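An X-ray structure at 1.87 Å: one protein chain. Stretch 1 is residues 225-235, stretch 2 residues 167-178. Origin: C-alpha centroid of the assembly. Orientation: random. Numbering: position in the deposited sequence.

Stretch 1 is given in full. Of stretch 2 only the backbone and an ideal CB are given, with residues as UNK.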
ATOM      1  N   GLY A 225     -14.119   8.952  -2.389  1.00 14.65           N
ATOM      2  CA  GLY A 225     -12.876   9.627  -2.066  1.00 13.98           C
ATOM      3  C   GLY A 225     -11.629   8.875  -2.494  1.00 12.47           C
ATOM      4  O   GLY A 225     -10.570   9.475  -2.648  1.00 12.13           O
ATOM      5  N   LEU A 226     -11.733   7.562  -2.672  1.00 11.64           N
ATOM      6  CA  LEU A 226     -10.568   6.800  -3.100  1.00 11.72           C
ATOM      7  C   LEU A 226     -10.203   7.341  -4.466  1.00 10.97           C
ATOM      8  O   LEU A 226     -11.074   7.668  -5.264  1.00 10.41           O
ATOM      9  CB  LEU A 226     -10.882   5.304  -3.185  1.00  9.96           C
ATOM     10  CG  LEU A 226     -11.099   4.645  -1.822  1.00 11.12           C
ATOM     11  CD1 LEU A 226     -11.407   3.171  -2.007  1.00 10.86           C
ATOM     12  CD2 LEU A 226      -9.841   4.824  -0.968  1.00 10.27           C
ATOM     13  N   ASN A 227      -8.910   7.443  -4.731  1.00 10.27           N
ATOM     14  CA  ASN A 227      -8.441   7.983  -5.994  1.00 10.31           C
ATOM     15  C   ASN A 227      -6.997   7.573  -6.220  1.00 10.45           C
ATOM     16  O   ASN A 227      -6.214   7.515  -5.277  1.00 10.10           O
ATOM     17  CB  ASN A 227      -8.559   9.510  -5.964  1.00 10.89           C
ATOM     18  CG  ASN A 227      -7.919  10.171  -7.169  1.00 12.09           C
ATOM     19  OD1 ASN A 227      -6.866  10.810  -7.061  1.00 13.93           O
ATOM     20  ND2 ASN A 227      -8.550  10.024  -8.324  1.00  9.52           N
ATOM     21  N   GLY A 228      -6.654   7.283  -7.472  1.00 11.53           N
ATOM     22  CA  GLY A 228      -5.295   6.886  -7.794  1.00 10.82           C
ATOM     23  C   GLY A 228      -5.045   5.428  -7.466  1.00 10.79           C
ATOM     24  O   GLY A 228      -5.940   4.593  -7.590  1.00 11.07           O
ATOM     25  N   TYR A 229      -3.826   5.117  -7.039  1.00  8.80           N
ATOM     26  CA  TYR A 229      -3.485   3.745  -6.696  1.00  7.85           C
ATOM     27  C   TYR A 229      -4.056   3.353  -5.340  1.00  8.33           C
ATOM     28  O   TYR A 229      -3.841   4.034  -4.337  1.00  8.66           O
ATOM     29  CB  TYR A 229      -1.964   3.555  -6.668  1.00  5.50           C
ATOM     30  CG  TYR A 229      -1.538   2.157  -6.281  1.00  6.88           C
ATOM     31  CD1 TYR A 229      -1.171   1.222  -7.251  1.00  7.62           C
ATOM     32  CD2 TYR A 229      -1.507   1.765  -4.941  1.00  7.88           C
ATOM     33  CE1 TYR A 229      -0.779  -0.066  -6.894  1.00  9.23           C
ATOM     34  CE2 TYR A 229      -1.121   0.481  -4.576  1.00  8.27           C
ATOM     35  CZ  TYR A 229      -0.757  -0.427  -5.557  1.00  8.03           C
ATOM     36  OH  TYR A 229      -0.355  -1.692  -5.197  1.00 10.47           O
ATOM     37  N   VAL A 230      -4.774   2.234  -5.322  1.00  8.80           N
ATOM     38  CA  VAL A 230      -5.361   1.711  -4.099  1.00  8.92           C
ATOM     39  C   VAL A 230      -5.108   0.211  -4.057  1.00  8.72           C
ATOM     40  O   VAL A 230      -5.254  -0.480  -5.066  1.00  9.72           O
ATOM     41  CB  VAL A 230      -6.892   1.964  -4.045  1.00  9.40           C
ATOM     42  CG1 VAL A 230      -7.489   1.302  -2.795  1.00  8.53           C
ATOM     43  CG2 VAL A 230      -7.170   3.464  -4.032  1.00 10.05           C
ATOM     44  N   GLY A 231      -4.699  -0.285  -2.896  1.00  8.96           N
ATOM     45  CA  GLY A 231      -4.454  -1.707  -2.760  1.00  8.30           C
ATOM     46  C   GLY A 231      -5.557  -2.341  -1.933  1.00  9.95           C
ATOM     47  O   GLY A 231      -6.007  -1.753  -0.951  1.00 10.10           O
ATOM     48  N   VAL A 232      -6.014  -3.525  -2.330  1.00  7.11           N
ATOM     49  CA  VAL A 232      -7.059  -4.215  -1.574  1.00  9.02           C
ATOM     50  C   VAL A 232      -6.567  -5.596  -1.161  1.00  9.36           C
ATOM     51  O   VAL A 232      -6.221  -6.408  -2.018  1.00 10.83           O
ATOM     52  CB  VAL A 232      -8.348  -4.398  -2.406  1.00  7.90           C
ATOM     53  CG1 VAL A 232      -9.422  -5.094  -1.562  1.00 10.31           C
ATOM     54  CG2 VAL A 232      -8.849  -3.048  -2.894  1.00  6.52           C
ATOM     55  N   ASP A 233      -6.530  -5.858   0.143  1.00  8.27           N
ATOM     56  CA  ASP A 233      -6.087  -7.157   0.641  1.00  9.63           C
ATOM     57  C   ASP A 233      -7.269  -8.117   0.678  1.00 10.08           C
ATOM     58  O   ASP A 233      -8.337  -7.789   1.201  1.00 10.38           O
ATOM     59  CB  ASP A 233      -5.487  -7.038   2.043  1.00 11.15           C
ATOM     60  CG  ASP A 233      -4.084  -6.461   2.036  1.00 12.92           C
ATOM     61  OD1 ASP A 233      -3.484  -6.342   0.944  1.00 12.71           O
ATOM     62  OD2 ASP A 233      -3.581  -6.134   3.130  1.00 14.53           O
ATOM     63  N   ILE A 234      -7.062  -9.303   0.122  1.00  7.65           N
ATOM     64  CA  ILE A 234      -8.097 -10.316   0.046  1.00  8.83           C
ATOM     65  C   ILE A 234      -7.584 -11.715   0.362  1.00  9.66           C
ATOM     66  O   ILE A 234      -6.424 -12.037   0.113  1.00 10.99           O
ATOM     67  CB  ILE A 234      -8.715 -10.340  -1.380  1.00  8.35           C
ATOM     68  CG1 ILE A 234      -9.685  -9.166  -1.540  1.00  8.52           C
ATOM     69  CG2 ILE A 234      -9.432 -11.666  -1.639  1.00  7.86           C
ATOM     70  CD1 ILE A 234     -10.161  -8.968  -2.953  1.00  8.20           C
ATOM     71  N   VAL A 235      -8.452 -12.537   0.938  1.00 10.35           N
ATOM     72  CA  VAL A 235      -8.112 -13.926   1.211  1.00 11.70           C
ATOM     73  C   VAL A 235      -9.166 -14.731   0.465  1.00 11.77           C
ATOM     74  O   VAL A 235     -10.367 -14.498   0.628  1.00 11.09           O
ATOM     75  CB  VAL A 235      -8.178 -14.285   2.711  1.00 12.76           C
ATOM     76  CG1 VAL A 235      -7.889 -15.778   2.890  1.00 13.81           C
ATOM     77  CG2 VAL A 235      -7.165 -13.458   3.493  1.00 15.04           C
ATOM     78  N   UNK A 167      -7.025 -19.534   3.444  1.00 15.27           N
ATOM     79  CA  UNK A 167      -6.972 -19.626   1.998  1.00 16.52           C
ATOM     80  C   UNK A 167      -5.816 -18.866   1.383  1.00 15.80           C
ATOM     81  O   UNK A 167      -4.856 -18.517   2.058  1.00 18.44           O
ATOM     82  CB  UNK A 167      -8.286 -19.116   1.403  1.00 16.52           C
ATOM     83  N   UNK A 168      -5.921 -18.610   0.085  1.00 17.44           N
ATOM     84  CA  UNK A 168      -4.893 -17.889  -0.658  1.00 18.27           C
ATOM     85  C   UNK A 168      -4.905 -16.414  -0.260  1.00 16.82           C
ATOM     86  O   UNK A 168      -5.943 -15.756  -0.366  1.00 15.15           O
ATOM     87  CB  UNK A 168      -5.106 -18.042  -2.165  1.00 18.27           C
ATOM     88  N   UNK A 169      -3.765 -15.900   0.203  1.00 14.43           N
ATOM     89  CA  UNK A 169      -3.666 -14.491   0.587  1.00 14.62           C
ATOM     90  C   UNK A 169      -3.223 -13.677  -0.618  1.00 12.49           C
ATOM     91  O   UNK A 169      -2.176 -13.939  -1.204  1.00 12.69           O
ATOM     92  CB  UNK A 169      -2.694 -14.303   1.754  1.00 14.62           C
ATOM     93  N   UNK A 170      -4.025 -12.683  -0.977  1.00  9.81           N
ATOM     94  CA  UNK A 170      -3.741 -11.862  -2.146  1.00 12.31           C
ATOM     95  C   UNK A 170      -3.988 -10.381  -1.908  1.00 11.78           C
ATOM     96  O   UNK A 170      -4.479  -9.972  -0.855  1.00 12.36           O
ATOM     97  CB  UNK A 170      -4.588 -12.336  -3.329  1.00 12.31           C
ATOM     98  N   UNK A 171      -3.632  -9.584  -2.906  1.00 12.08           N
ATOM     99  CA  UNK A 171      -3.867  -8.150  -2.870  1.00 11.83           C
ATOM    100  C   UNK A 171      -4.093  -7.741  -4.321  1.00 10.78           C
ATOM    101  O   UNK A 171      -3.509  -8.330  -5.239  1.00 12.71           O
ATOM    102  CB  UNK A 171      -2.708  -7.387  -2.226  1.00 11.83           C
ATOM    103  N   UNK A 172      -4.969  -6.767  -4.531  1.00  8.85           N
ATOM    104  CA  UNK A 172      -5.265  -6.288  -5.873  1.00  9.26           C
ATOM    105  C   UNK A 172      -4.889  -4.821  -5.959  1.00  9.42           C
ATOM    106  O   UNK A 172      -5.311  -4.017  -5.120  1.00  9.33           O
ATOM    107  CB  UNK A 172      -6.739  -6.497  -6.226  1.00  9.26           C
ATOM    108  N   UNK A 173      -4.075  -4.491  -6.957  1.00  8.30           N
ATOM    109  CA  UNK A 173      -3.633  -3.122  -7.180  1.00  8.75           C
ATOM    110  C   UNK A 173      -4.596  -2.505  -8.182  1.00  9.07           C
ATOM    111  O   UNK A 173      -4.711  -2.973  -9.316  1.00  8.09           O
ATOM    112  CB  UNK A 173      -2.187  -3.063  -7.677  1.00  8.75           C
ATOM    113  N   UNK A 174      -5.280  -1.451  -7.757  1.00  8.04           N
ATOM    114  CA  UNK A 174      -6.253  -0.786  -8.605  1.00  9.77           C
ATOM    115  C   UNK A 174      -5.942   0.686  -8.852  1.00  9.69           C
ATOM    116  O   UNK A 174      -5.303   1.352  -8.031  1.00  9.06           O
ATOM    117  CB  UNK A 174      -7.644  -0.914  -7.981  1.00  9.77           C
ATOM    118  N   UNK A 175      -6.402   1.180  -9.997  1.00  9.86           N
ATOM    119  CA  UNK A 175      -6.245   2.582 -10.365  1.00 10.71           C
ATOM    120  C   UNK A 175      -7.673   3.110 -10.298  1.00 12.36           C
ATOM    121  O   UNK A 175      -8.517   2.727 -11.113  1.00 12.68           O
ATOM    122  CB  UNK A 175      -5.594   2.780 -11.736  1.00 10.71           C
ATOM    123  N   UNK A 176      -7.942   3.969  -9.320  1.00 12.72           N
ATOM    124  CA  UNK A 176      -9.278   4.522  -9.130  1.00 13.78           C
ATOM    125  C   UNK A 176      -9.414   5.933  -9.687  1.00 15.93           C
ATOM    126  O   UNK A 176      -8.745   6.864  -9.234  1.00 14.49           O
ATOM    127  CB  UNK A 176      -9.633   4.522  -7.642  1.00 13.78           C
ATOM    128  N   UNK A 177     -10.294   6.084 -10.671  1.00 17.69           N
ATOM    129  CA  UNK A 177     -10.521   7.380 -11.283  1.00 20.05           C
ATOM    130  C   UNK A 177     -11.948   7.447 -11.786  1.00 22.11           C
ATOM    131  O   UNK A 177     -12.877   7.144 -11.041  1.00 22.30           O
ATOM    132  CB  UNK A 177      -9.529   7.636 -12.420  1.00 20.05           C
ATOM    133  N   UNK A 178     -12.130   7.842 -13.041  1.00 24.82           N
ATOM    134  CA  UNK A 178     -13.466   7.912 -13.622  1.00 27.36           C
ATOM    135  C   UNK A 178     -14.039   6.506 -13.487  1.00 26.21           C
ATOM    136  O   UNK A 178     -15.222   6.318 -13.207  1.00 26.26           O
ATOM    137  CB  UNK A 178     -13.446   8.390 -15.075  1.00 27.36           C
TER

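The two stretches pair as antiparallel strands, their hydrogen-bonded pairs alternating with non-hydrogen-bonded ones, so the backbone fixes which face each CB of stretch 2 joins before any side chain is chosen.

Position 167 lies beyond the strand, at phi 165° and psi -162°. An ideal CB would sit 3.7 Å from Val235 CG1, tight but not forbidding; the extended phi, rare for other residues, speaks more strongly for glycine. It is Gly167.

At position 168 the CB points sideways and finds nothing of stretch 1 within reach, so many residues would suit. Ile168 fills it, its end leading away; its backbone serves better, with Ile168 O 3.2 Å from Val235 CA in a CA-H...O contact.

Position 169 shares a face with Val235, a non-hydrogen-bonded partner whose CG2 is 4.9 Å from the ideal CB. A medium side chain, polar or apolar, could lie against that methyl. Asn169 does so.

Position 170 turns to the other face, beside Ile234, which invites an aliphatic residue. Leu170 takes it, and the main chain closes the pair from both directions: Leu170 N to Ile234 O at 2.7 Å and Ile234 N to Leu170 O at 2.8 Å.

At position 171 the ideal CB is 3.4 Å from Asp233 OD1. Little room remains on that side and an acidic group would be unwelcome; alanine, serine or another small residue fits. Ser171 is found, its CB 3.5 Å from Asp233 OD1 and its OG hydrogen-bonded elsewhere in the structure.

Position 172 returns to the face of Val230, Val232 and Ile234. A beta-branched or other aliphatic residue suits both the extended backbone and these neighbours. Val172 supplies it, with CG2 4.4 Å from Ile234 CD1, while its backbone makes a reciprocal pair of hydrogen bonds with Val232.

Position 173 lies opposite Gly231, which has no side chain, and its ideal CB is 3.4 Å from Tyr229 OH. The tyrosine reaches diagonally past the glycine, offering a hydroxyl that can give or accept. A short polar residue, serine or perhaps threonine, answers best. Ser173 places OG 2.8 Å from Tyr229 OH in a hydrogen bond; either hydroxyl could be the donor.

Position 174 faces Val230 and Val232, where a long aliphatic chain can reach along the strand. Leu174 carries CD1 to 4.1 Å from Val232 CG2, the diagonal neighbour of its pair.

Position 175 is on the tyrosine face, but its ideal CB is 4.5 Å from Gly228 O and touches little. Several residues would do; Ala175 asks for least.

Position 176 has its ideal CB 4.0 Å from Asn227 CA, opposite Gly228, with Leu226 and Val230 nearby. A branched aliphatic residue could touch both, and Val176 does: CG1 is 4.3 Å from Leu226 CB, CG2 3.8 Å from Val230 CG2. It buries the most surface of stretch 2.

Positions 177 and 178 leave the strand with few demands from stretch 1. They are Gly177 and Glu178, the latter making no contact.

Stretch 2 167-178: GINLSVSLAVGE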
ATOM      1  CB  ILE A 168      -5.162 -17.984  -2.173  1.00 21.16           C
ATOM      2  CG1 ILE A 168      -5.383 -19.446  -2.565  1.00 25.04           C
ATOM      3  CG2 ILE A 168      -4.003 -17.376  -2.953  1.00 23.68           C
ATOM      4  CD1 ILE A 168      -5.876 -19.641  -3.991  1.00 28.39           C
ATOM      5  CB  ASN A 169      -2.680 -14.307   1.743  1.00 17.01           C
ATOM      6  CG  ASN A 169      -3.271 -14.722   3.078  1.00 21.30           C
ATOM      7  OD1 ASN A 169      -3.639 -15.879   3.272  1.00 24.24           O
ATOM      8  ND2 ASN A 169      -3.378 -13.773   4.000  1.00 21.02           N
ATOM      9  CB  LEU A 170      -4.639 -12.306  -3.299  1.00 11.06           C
ATOM     10  CG  LEU A 170      -4.654 -13.796  -3.638  1.00 12.40           C
ATOM     11  CD1 LEU A 170      -5.897 -14.126  -4.455  1.00 11.05           C
ATOM     12  CD2 LEU A 170      -3.382 -14.151  -4.393  1.00 10.85           C
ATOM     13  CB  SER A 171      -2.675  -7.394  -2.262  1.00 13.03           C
ATOM     14  OG  SER A 171      -1.567  -7.334  -3.136  1.00 12.86           O
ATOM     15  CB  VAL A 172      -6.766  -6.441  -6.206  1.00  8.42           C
ATOM     16  CG1 VAL A 172      -7.044  -5.939  -7.622  1.00  7.91           C
ATOM     17  CG2 VAL A 172      -7.179  -7.903  -6.077  1.00  8.97           C
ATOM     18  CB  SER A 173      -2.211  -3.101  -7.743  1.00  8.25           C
ATOM     19  OG  SER A 173      -1.299  -3.739  -6.865  1.00  7.67           O
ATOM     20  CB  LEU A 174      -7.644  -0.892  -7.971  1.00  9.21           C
ATOM     21  CG  LEU A 174      -8.214  -2.278  -7.646  1.00 10.42           C
ATOM     22  CD1 LEU A 174      -9.463  -2.131  -6.791  1.00 11.77           C
ATOM     23  CD2 LEU A 174      -8.538  -3.015  -8.928  1.00  9.37           C
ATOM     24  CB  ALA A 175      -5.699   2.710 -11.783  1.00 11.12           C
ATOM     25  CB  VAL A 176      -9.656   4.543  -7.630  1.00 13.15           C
ATOM     26  CG1 VAL A 176     -11.112   4.981  -7.453  1.00 12.98           C
ATOM     27  CG2 VAL A 176      -9.439   3.167  -7.030  1.00 11.67           C
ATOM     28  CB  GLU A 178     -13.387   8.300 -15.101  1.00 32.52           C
ATOM     29  CG  GLU A 178     -12.475   9.484 -15.390  1.00 39.01           C
ATOM     30  CD  GLU A 178     -10.997   9.136 -15.271  1.00 42.63           C
ATOM     31  OE1 GLU A 178     -10.163  10.064 -15.327  1.00 45.34           O
ATOM     32  OE2 GLU A 178     -10.668   7.937 -15.126  1.00 44.97           O
TER
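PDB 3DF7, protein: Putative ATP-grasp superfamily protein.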